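Local coordinates for YceI-like domain protein (Burkholderia cenocepacia BC7, PDB 5IXH), which is a beta-barrel lipocalin of the YceI family that holds an octaprenyl diphosphate along its interior and is probably involved in extracellular antibiotic capture, at residues D3-L6 with A7-K10; P37-A40 with A41-S44. All coordinates share one frame; numbering follows the deposited sequence.

Interaction 1 (D3-L6 with A7-K10); sequences DVDL and AKSK
Asp5 meets Lys8 and Ser9 because its CG stands anti to the backbone N, chi1 -166°, which brings the carboxylate over the turn that follows. Ser9 answers with chi1 -65°, its OG beside its own backbone N and pointing back at the Asp5 carbonyl. Asp5 OD1 accepts a hydrogen bond from Lys8 N at 3.2 Å. The N-H comes from above the carboxylate plane, not within it. A bond from an aspartate side chain to the N-H three residues on is the pattern of an N-cap, here on a single turn of chain that is not a regular helix. The Lys8 chain runs extended past the acid, with Lys8 CG 3.8 Å from Asp5 CG. Lys8 NZ stays 4.5 Å from Asp5 OD2, beyond a salt bridge, and one water joins them, donating to OD2 and accepting from NZ. Ser9 OG donates to Asp5 O at 2.7 Å, from above the carbonyl plane. Lys8 N adds a weak bond to the same oxygen, and Ser9 N a weak one to Leu6 O at 3.0 Å. Val4 CG1 rests against Ser9 OG, which also bonds Val159 N. The nearby lysine charge and the Lys8 N-H would be expected to favour an ionised Asp5.

Interaction 2 (P37-A40 with A41-S44); sequences PAKA and AQGS
Lys39 and Gln42 join their side chains across a short turn. The polar link is a hydrogen bond from Lys39 NZ to Gln42 OE1, 2.8 Å long. The ammonium approaches the amide oxygen at a C=O...N angle of 150°, tilted 27° from the carbonyl plane. This is a charged donor on a neutral acceptor, three residues apart. Lys39 CE comes to 3.0 Å from Gln42 OE1, an approach that goes with the NZ bond.

Carbon contacts accompany it. The lysine chain bends at chi2 (-114°) and again at chi3, and this fold carries its end round to the glutamine. Gln42 CG is anti to its carbonyl carbon, and from there the extended chain carries the amide alongside the lysine. Lys39 CD lies 3.7 Å from Gln42 CD. Lys39 CB comes within 4.0 Å of Gln42 CD. The aliphatic part of the lysine therefore lies against the amide group, while its NZ takes the oxygen.

Backbone bonds shape the turn beneath. Gln42 N donates to Lys39 O at 3.0 Å. Gly43 N donates to Ala40 O, also at 3.0 Å. Two successive i to i+3 bonds are the pattern of a 3-10 turn. The Lys39-Gln42 side-chain bond spans the first of these steps, so backbone and side chains close the same four residues.

The polar pair lies on the surface, whereas Ala40 is buried. Pro37 and Ala40 pack on Tyr94 of strand 93-102. Before the turn, Asp36 OD1 accepts from Ala38 N. The 3-10 turn belongs to the connection from strand 22-34 to strand 44-50. Ser44 opens the second strand, pairs through its backbone with Lys34 and touches the bound octaprenyl diphosphate.

From the N terminus, interaction 1 closes a tight turn just before strand 10-15. The chain then passes through that strand and strand 22-34, and interaction 2 closes a second turn before strand 44-50. The contacts follow in series, without nesting or crossing. The centres of interactions 1 and 2 lie 21 Å apart. The nearest atoms of interactions 1 and 2 are about 8 Å apart, and the two do not touch. Strand 22-34 connects the two regions: Val4, Leu6 and Ser9 lie against it, and its far end leads into residues 37-44. Interaction 1 also reaches the last strand, 151-160. Interaction 2 joins neighbouring antiparallel strands of the barrel that encloses the polyprenyl chain.

Interaction 1 (D3-L6 with A7-K10)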
# COMPACT_ATOMS: atom_id res chain seq x y z
N ASP A 3 3.69 -10.25 -15.24
CA ASP A 3 3.45 -9.27 -14.19
C ASP A 3 4.27 -7.95 -14.40
O ASP A 3 4.47 -7.52 -15.53
CB ASP A 3 3.63 -9.90 -12.79
CG ASP A 3 5.07 -10.28 -12.47
OD1 ASP A 3 5.83 -10.61 -13.40
OD2 ASP A 3 5.43 -10.24 -11.27
N VAL A 4 4.78 -7.40 -13.31
CA VAL A 4 4.83 -5.96 -13.05
C VAL A 4 6.17 -5.25 -13.41
O VAL A 4 7.03 -5.86 -14.04
CB VAL A 4 4.48 -5.84 -11.57
CG1 VAL A 4 4.40 -4.42 -11.01
CG2 VAL A 4 3.11 -6.51 -11.30
N ASP A 5 6.31 -3.96 -13.06
CA ASP A 5 7.59 -3.23 -13.21
C ASP A 5 7.81 -2.18 -12.10
O ASP A 5 7.16 -1.13 -12.10
CB ASP A 5 7.63 -2.56 -14.61
CG ASP A 5 9.04 -2.07 -15.01
OD1 ASP A 5 9.65 -1.34 -14.21
OD2 ASP A 5 9.49 -2.40 -16.12
N LEU A 6 8.72 -2.45 -11.15
CA LEU A 6 8.94 -1.51 -10.06
C LEU A 6 9.32 -0.14 -10.49
O LEU A 6 8.87 0.84 -9.91
CB LEU A 6 10.04 -2.02 -9.09
CG LEU A 6 10.66 -1.05 -8.05
CD1 LEU A 6 9.63 -0.51 -7.08
CD2 LEU A 6 11.78 -1.73 -7.26
N ALA A 7 10.21 -0.05 -11.46
CA ALA A 7 10.69 1.24 -11.85
C ALA A 7 9.55 2.07 -12.39
O ALA A 7 9.53 3.29 -12.20
CB ALA A 7 11.82 1.10 -12.85
N LYS A 8 8.58 1.42 -13.06
CA LYS A 8 7.43 2.12 -13.63
C LYS A 8 6.30 2.30 -12.62
O LYS A 8 5.39 3.08 -12.84
CB LYS A 8 6.92 1.36 -14.86
CG LYS A 8 7.87 1.44 -16.05
CD LYS A 8 7.37 0.61 -17.22
CE LYS A 8 8.28 0.80 -18.43
NZ LYS A 8 7.82 0.00 -19.59
N SER A 9 6.41 1.57 -11.50
CA SER A 9 5.33 1.48 -10.52
C SER A 9 5.68 2.30 -9.28
O SER A 9 6.85 2.66 -9.05
CB SER A 9 5.13 0.02 -10.13
OG SER A 9 4.68 -0.73 -11.25
N LYS A 10 4.67 2.58 -8.48
CA LYS A 10 4.86 3.38 -7.28
C LYS A 10 3.88 2.96 -6.23
O LYS A 10 2.71 2.71 -6.51
CB LYS A 10 4.64 4.86 -7.60
CG LYS A 10 5.09 5.82 -6.50
CD LYS A 10 4.38 7.16 -6.60
CE LYS A 10 5.10 8.24 -5.80
NZ LYS A 10 4.28 9.48 -5.66
O HOH W 1 8.47 -2.81 -18.66

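Interaction 2 (P37-A40 with A41-S44)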
# COMPACT_ATOMS: atom_id res chain seq x y z
N PRO A 37 -9.94 -8.85 -17.79
CA PRO A 37 -11.25 -8.28 -17.50
C PRO A 37 -12.42 -9.13 -18.01
O PRO A 37 -13.56 -8.95 -17.57
CB PRO A 37 -11.24 -6.93 -18.24
CG PRO A 37 -9.83 -6.69 -18.61
CD PRO A 37 -9.16 -8.00 -18.72
N ALA A 38 -12.15 -10.07 -18.92
CA ALA A 38 -13.20 -10.97 -19.40
C ALA A 38 -13.54 -12.04 -18.36
O ALA A 38 -14.59 -12.69 -18.46
CB ALA A 38 -12.77 -11.63 -20.72
N LYS A 39 -12.65 -12.23 -17.39
CA LYS A 39 -12.82 -13.19 -16.31
C LYS A 39 -12.29 -12.58 -14.99
O LYS A 39 -11.46 -13.17 -14.29
CB LYS A 39 -12.07 -14.48 -16.61
CG LYS A 39 -12.51 -15.19 -17.89
CD LYS A 39 -13.16 -16.55 -17.62
CE LYS A 39 -14.53 -16.41 -16.96
NZ LYS A 39 -15.18 -17.73 -16.74
N ALA A 40 -12.78 -11.39 -14.66
CA ALA A 40 -12.20 -10.58 -13.60
C ALA A 40 -12.16 -11.28 -12.25
O ALA A 40 -11.18 -11.19 -11.54
CB ALA A 40 -12.96 -9.26 -13.50
N ALA A 41 -13.25 -11.96 -11.90
CA ALA A 41 -13.36 -12.59 -10.59
C ALA A 41 -12.38 -13.74 -10.40
O ALA A 41 -12.18 -14.19 -9.27
CB ALA A 41 -14.77 -13.07 -10.36
N GLN A 42 -11.78 -14.22 -11.49
CA GLN A 42 -10.78 -15.27 -11.44
C GLN A 42 -9.37 -14.73 -11.25
O GLN A 42 -8.45 -15.51 -11.11
CB GLN A 42 -10.81 -16.10 -12.73
CG GLN A 42 -12.11 -16.85 -12.92
CD GLN A 42 -12.18 -17.64 -14.22
OE1 GLN A 42 -13.26 -17.95 -14.70
NE2 GLN A 42 -11.02 -17.98 -14.78
N GLY A 43 -9.21 -13.41 -11.25
CA GLY A 43 -7.90 -12.79 -11.14
C GLY A 43 -7.32 -12.85 -9.74
O GLY A 43 -7.98 -13.23 -8.76
N SER A 44 -6.06 -12.43 -9.63
CA SER A 44 -5.42 -12.37 -8.33
C SER A 44 -4.28 -11.40 -8.36
O SER A 44 -3.74 -11.06 -9.43
CB SER A 44 -4.94 -13.74 -7.91
OG SER A 44 -3.92 -14.19 -8.76